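Two structures of putative ABC transporter subunit, substrate-binding component from Rhodopseudomonas palustris compared at one contact. The protein binds benzoate and probably serves as the substrate-binding component of an ABC transporter for aromatic acids. Structure 1 is PDB 4EVR (chain A, 1.84 Å), residues G88-G93 and V111-A116; structure 2 is PDB 4EVQ (chain B, 1.40 Å), residues G88-G93 and V111-A116. One frame, after least-squares fit of the local backbone (RMSD 0.08 Å); residues are numbered along the deposited sequences.

Structure 1 (4EVR); sequences GTVHSG and VPNAGA. With BEZ (benzoic acid), chain C.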
loop_
_atom_site.group_PDB
_atom_site.type_symbol
_atom_site.label_atom_id
_atom_site.label_comp_id
_atom_site.label_asym_id
_atom_site.label_seq_id
_atom_site.Cartn_x
_atom_site.Cartn_y
_atom_site.Cartn_z
ATOM N N GLY A 88 -1.114 8.516 -7.794
ATOM C CA GLY A 88 -1.098 8.787 -6.342
ATOM C C GLY A 88 -2.243 8.137 -5.594
ATOM O O GLY A 88 -3.187 7.688 -6.220
ATOM N N THR A 89 -2.262 8.081 -4.264
ATOM C CA THR A 89 -1.236 8.557 -3.347
ATOM C C THR A 89 -1.124 7.518 -2.231
ATOM O O THR A 89 -1.587 6.390 -2.388
ATOM C CB THR A 89 -1.562 9.968 -2.848
ATOM O OG1 THR A 89 -0.445 10.366 -2.022
ATOM C CG2 THR A 89 -2.819 10.018 -2.119
ATOM N N VAL A 90 -0.454 7.870 -1.182
ATOM C CA VAL A 90 -0.233 6.976 -0.037
ATOM C C VAL A 90 -1.397 7.005 0.970
ATOM O O VAL A 90 -1.835 5.932 1.337
ATOM C CB VAL A 90 1.097 7.291 0.672
ATOM C CG1 VAL A 90 1.211 6.593 1.996
ATOM C CG2 VAL A 90 2.240 6.962 -0.227
ATOM N N HIS A 91 -1.830 8.189 1.442
ATOM C CA HIS A 91 -2.812 8.349 2.514
ATOM C C HIS A 91 -4.225 8.209 1.952
ATOM O O HIS A 91 -4.599 8.902 1.020
ATOM C CB HIS A 91 -2.604 9.699 3.220
ATOM C CG HIS A 91 -3.480 10.014 4.390
ATOM N ND1 HIS A 91 -4.833 10.238 4.243
ATOM C CD2 HIS A 91 -3.144 10.200 5.689
ATOM C CE1 HIS A 91 -5.263 10.596 5.450
ATOM N NE2 HIS A 91 -4.253 10.647 6.328
ATOM N N SER A 92 -4.984 7.263 2.489
ATOM C CA SER A 92 -6.352 6.972 1.996
ATOM C C SER A 92 -7.312 8.168 2.010
ATOM O O SER A 92 -8.233 8.194 1.198
ATOM C CB SER A 92 -6.996 5.861 2.816
ATOM O OG SER A 92 -6.635 4.561 2.395
ATOM N N GLY A 93 -7.167 9.103 2.937
ATOM C CA GLY A 93 -8.070 10.280 2.954
ATOM C C GLY A 93 -7.730 11.200 1.800
ATOM O O GLY A 93 -8.589 11.591 1.018
ATOM N N VAL A 111 -3.450 4.296 -8.514
ATOM C CA VAL A 111 -3.273 4.370 -7.073
ATOM C C VAL A 111 -2.190 3.392 -6.665
ATOM O O VAL A 111 -2.424 2.193 -6.770
ATOM C CB VAL A 111 -4.587 4.091 -6.319
ATOM C CG1 VAL A 111 -4.387 4.233 -4.821
ATOM C CG2 VAL A 111 -5.651 5.067 -6.811
ATOM N N PRO A 112 -0.994 3.880 -6.249
ATOM C CA PRO A 112 0.149 2.974 -5.998
ATOM C C PRO A 112 0.308 2.592 -4.503
ATOM O O PRO A 112 1.299 2.030 -4.112
ATOM C CB PRO A 112 1.316 3.797 -6.511
ATOM C CG PRO A 112 0.996 5.172 -6.039
ATOM C CD PRO A 112 -0.554 5.283 -6.200
ATOM N N ASN A 113 -0.651 2.992 -3.624
ATOM C CA ASN A 113 -0.639 2.548 -2.249
ATOM C C ASN A 113 -1.975 2.619 -1.600
ATOM O O ASN A 113 -2.465 1.609 -1.155
ATOM C CB ASN A 113 0.327 3.306 -1.363
ATOM C CG ASN A 113 0.384 2.696 0.011
ATOM O OD1 ASN A 113 0.849 1.562 0.194
ATOM N ND2 ASN A 113 -0.216 3.334 1.008
ATOM N N ALA A 114 -2.528 3.824 -1.463
ATOM C CA ALA A 114 -3.749 4.043 -0.667
ATOM C C ALA A 114 -4.753 2.917 -0.823
ATOM O O ALA A 114 -5.232 2.657 -1.908
ATOM C CB ALA A 114 -4.380 5.355 -1.073
ATOM N N GLY A 115 -5.061 2.256 0.261
ATOM C CA GLY A 115 -5.970 1.101 0.246
ATOM C C GLY A 115 -7.421 1.409 0.494
ATOM O O GLY A 115 -8.209 0.472 0.589
ATOM N N ALA A 116 -7.822 2.691 0.499
ATOM C CA ALA A 116 -9.219 3.066 0.754
ATOM C C ALA A 116 -10.178 2.095 0.035
ATOM O O ALA A 116 -10.101 1.947 -1.185
ATOM C CB ALA A 116 -9.480 4.493 0.302
HETATM C C BEZ C . -3.448 4.259 3.614
HETATM O O1 BEZ C . -4.236 3.772 2.750
HETATM O O2 BEZ C . -3.656 5.356 4.204
HETATM C C1 BEZ C . -2.134 3.607 3.894
HETATM C C2 BEZ C . -1.051 4.372 4.358
HETATM C C3 BEZ C . 0.177 3.765 4.610
HETATM C C4 BEZ C . 0.253 2.376 4.436
HETATM C C5 BEZ C . -0.840 1.622 3.975
HETATM C C6 BEZ C . -2.031 2.224 3.677
#
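Ser92 and Gly115 both grip oxygen O1 of the bound benzoate. Ser92 OG donates to BEZ O1 at 2.6 Å. Gly115 N reaches BEZ O1 at 3.0 Å. Ser92 N holds the other oxygen, BEZ O2, at 2.9 Å. This N-H lies at the start of helix 92-105, which would probably favour a negative carboxylate. Tyr161 OH, outside the two segments, also hydrogen-bonds the ligand. Val90, His91, Ser92, Asn113, Ala114 and Gly115 touch the benzoate. The segments follow parallel neighbouring strands 85-88 and 109-111, joined by that helix in a beta-alpha-beta crossover of the periplasmic binding protein fold. Asn113 has CG anti to its N (chi1 -174°), which carries ND2 to Val90 O at 3.1 Å. This acceptor lies in the amide plane. Gln292 holds Asn113 OD1. Val90 CG1 lies 3.7 Å from Asn113 ND2. Ala114 N bonds to Thr89 O at 2.9 Å.

What differs
The change is in the bound group. Benzoic acid in structure 1 gives way to p-hydroxybenzoic acid at the same place in structure 2.

The carboxylate is held at the same groups. Ser92(A) OG and Gly115(A) N share one oxygen of BEZ, and Ser92(B) OG and Gly115(B) N share one oxygen of PHB. Ser92(A) N and Ser92(B) N take the other oxygen. These segments thus seem to read the benzoate part that the two ligands share.

No shift beyond the error is seen in the compared CA atoms, nor in the side chains of Val90(A), His91(A), Ser92(A) and Asn113(A) against Val90(B), His91(B), Ser92(B) and Asn113(B). The bond from Asn113(A) ND2 to Val90(A) O is kept by Asn113(B) and Val90(B). Ala114(A) N and Thr89(A) O stay paired, as do Ala114(B) N and Thr89(B) O.

The atom that comes is the hydroxyl oxygen O4 on ring carbon C4 of PHB. It sits at the end of the ring away from the carboxylate. Within the two segments its nearest atom is Asn113(B) OD1, 4.7 Å from PHB O4, so the new polar group makes no close contact with them.

Structure 2 (4EVQ); sequences GTVHSG and VPNAGA. With PHB (p-hydroxybenzoic acid), chain D.
Ser92 and Gly115 both grip oxygen O2' of the bound p-hydroxybenzoate. Ser92 OG donates to PHB O2' at 2.6 Å. Gly115 N reaches PHB O2' at 3.0 Å. Ser92 N holds the other oxygen, PHB O1', at 2.8 Å. This N-H lies at the start of helix 92-105, which would probably favour a negative carboxylate. Tyr161 OH and Ser215 OG, outside the two segments, also hydrogen-bond the ligand. Val90, His91, Ser92, Asn113, Ala114 and Gly115 touch the p-hydroxybenzoate and line its pocket. Asn113 has CG anti to its N (chi1 -175°), which carries ND2 to Val90 O at 3.1 Å. This acceptor lies in the amide plane. Gln292 holds Asn113 OD1. Val90 CG1 lies 3.7 Å from Asn113 ND2. Ala114 N bonds to Thr89 O at 2.9 Å. The ligand hydroxyl O4 points away from the carboxylate end.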
loop_
_atom_site.group_PDB
_atom_site.type_symbol
_atom_site.label_atom_id
_atom_site.label_comp_id
_atom_site.label_asym_id
_atom_site.label_seq_id
_atom_site.Cartn_x
_atom_site.Cartn_y
_atom_site.Cartn_z
ATOM N N GLY B 88 -1.125 8.463 -7.780
ATOM C CA GLY B 88 -1.091 8.830 -6.364
ATOM C C GLY B 88 -2.243 8.165 -5.666
ATOM O O GLY B 88 -3.127 7.566 -6.305
ATOM N N THR B 89 -2.247 8.111 -4.331
ATOM C CA THR B 89 -1.211 8.539 -3.424
ATOM C C THR B 89 -1.069 7.501 -2.301
ATOM O O THR B 89 -1.520 6.347 -2.468
ATOM C CB THR B 89 -1.531 9.925 -2.904
ATOM O OG1 THR B 89 -0.461 10.367 -2.015
ATOM C CG2 THR B 89 -2.845 9.973 -2.148
ATOM N N VAL B 90 -0.464 7.868 -1.181
ATOM C CA VAL B 90 -0.288 6.989 -0.022
ATOM C C VAL B 90 -1.413 6.974 0.963
ATOM O O VAL B 90 -1.920 5.910 1.296
ATOM C CB VAL B 90 1.040 7.345 0.701
ATOM C CG1 VAL B 90 1.179 6.631 2.045
ATOM C CG2 VAL B 90 2.240 6.992 -0.199
ATOM N N HIS B 91 -1.820 8.137 1.437
ATOM C CA HIS B 91 -2.815 8.277 2.516
ATOM C C HIS B 91 -4.236 8.149 1.959
ATOM O O HIS B 91 -4.581 8.826 0.997
ATOM C CB HIS B 91 -2.571 9.649 3.164
ATOM C CG HIS B 91 -3.428 9.972 4.352
ATOM N ND1 HIS B 91 -4.771 10.269 4.259
ATOM C CD2 HIS B 91 -3.092 10.187 5.645
ATOM C CE1 HIS B 91 -5.232 10.610 5.450
ATOM N NE2 HIS B 91 -4.238 10.548 6.315
ATOM N N SER B 92 -5.020 7.262 2.538
ATOM C CA SER B 92 -6.347 6.968 2.024
ATOM C C SER B 92 -7.281 8.143 1.993
ATOM O O SER B 92 -8.126 8.221 1.117
ATOM C CB SER B 92 -7.015 5.867 2.843
ATOM O OG SER B 92 -6.594 4.576 2.481
ATOM N N GLY B 93 -7.187 9.044 2.959
ATOM C CA GLY B 93 -8.045 10.218 2.936
ATOM C C GLY B 93 -7.709 11.153 1.768
ATOM O O GLY B 93 -8.625 11.666 1.114
ATOM N N VAL B 111 -3.470 4.290 -8.527
ATOM C CA VAL B 111 -3.243 4.428 -7.079
ATOM C C VAL B 111 -2.182 3.432 -6.680
ATOM O O VAL B 111 -2.406 2.229 -6.765
ATOM C CB VAL B 111 -4.536 4.182 -6.328
ATOM C CG1 VAL B 111 -4.314 4.261 -4.812
ATOM C CG2 VAL B 111 -5.603 5.147 -6.743
ATOM N N PRO B 112 -1.029 3.909 -6.198
ATOM C CA PRO B 112 0.122 3.027 -5.967
ATOM C C PRO B 112 0.291 2.651 -4.477
ATOM O O PRO B 112 1.305 2.090 -4.115
ATOM C CB PRO B 112 1.301 3.887 -6.431
ATOM C CG PRO B 112 0.935 5.223 -5.962
ATOM C CD PRO B 112 -0.573 5.304 -6.153
ATOM N N ASN B 113 -0.641 3.065 -3.642
ATOM C CA ASN B 113 -0.629 2.570 -2.265
ATOM C C ASN B 113 -1.989 2.647 -1.561
ATOM O O ASN B 113 -2.505 1.627 -1.106
ATOM C CB ASN B 113 0.374 3.308 -1.345
ATOM C CG ASN B 113 0.408 2.661 0.030
ATOM O OD1 ASN B 113 0.905 1.541 0.164
ATOM N ND2 ASN B 113 -0.222 3.312 1.020
ATOM N N ALA B 114 -2.575 3.839 -1.451
ATOM C CA ALA B 114 -3.762 4.044 -0.617
ATOM C C ALA B 114 -4.739 2.904 -0.741
ATOM O O ALA B 114 -5.211 2.593 -1.842
ATOM C CB ALA B 114 -4.459 5.360 -0.953
ATOM N N GLY B 115 -5.090 2.312 0.370
ATOM C CA GLY B 115 -5.967 1.154 0.408
ATOM C C GLY B 115 -7.424 1.427 0.495
ATOM O O GLY B 115 -8.218 0.461 0.543
ATOM N N ALA B 116 -7.827 2.688 0.462
ATOM C CA ALA B 116 -9.219 3.047 0.734
ATOM C C ALA B 116 -10.168 2.102 0.020
ATOM O O ALA B 116 -10.134 1.985 -1.216
ATOM C CB ALA B 116 -9.469 4.494 0.299
HETATM C "C1'" PHB D . -3.322 4.380 3.646
HETATM O "O1'" PHB D . -3.597 5.476 4.187
HETATM O "O2'" PHB D . -4.113 3.807 2.798
HETATM C C1 PHB D . -2.062 3.662 3.928
HETATM C C2 PHB D . -0.955 4.379 4.383
HETATM C C3 PHB D . 0.224 3.709 4.668
HETATM C C4 PHB D . 0.288 2.363 4.519
HETATM C C5 PHB D . -0.789 1.634 4.047
HETATM C C6 PHB D . -1.945 2.301 3.771
HETATM O O4 PHB D . 1.423 1.694 4.793
#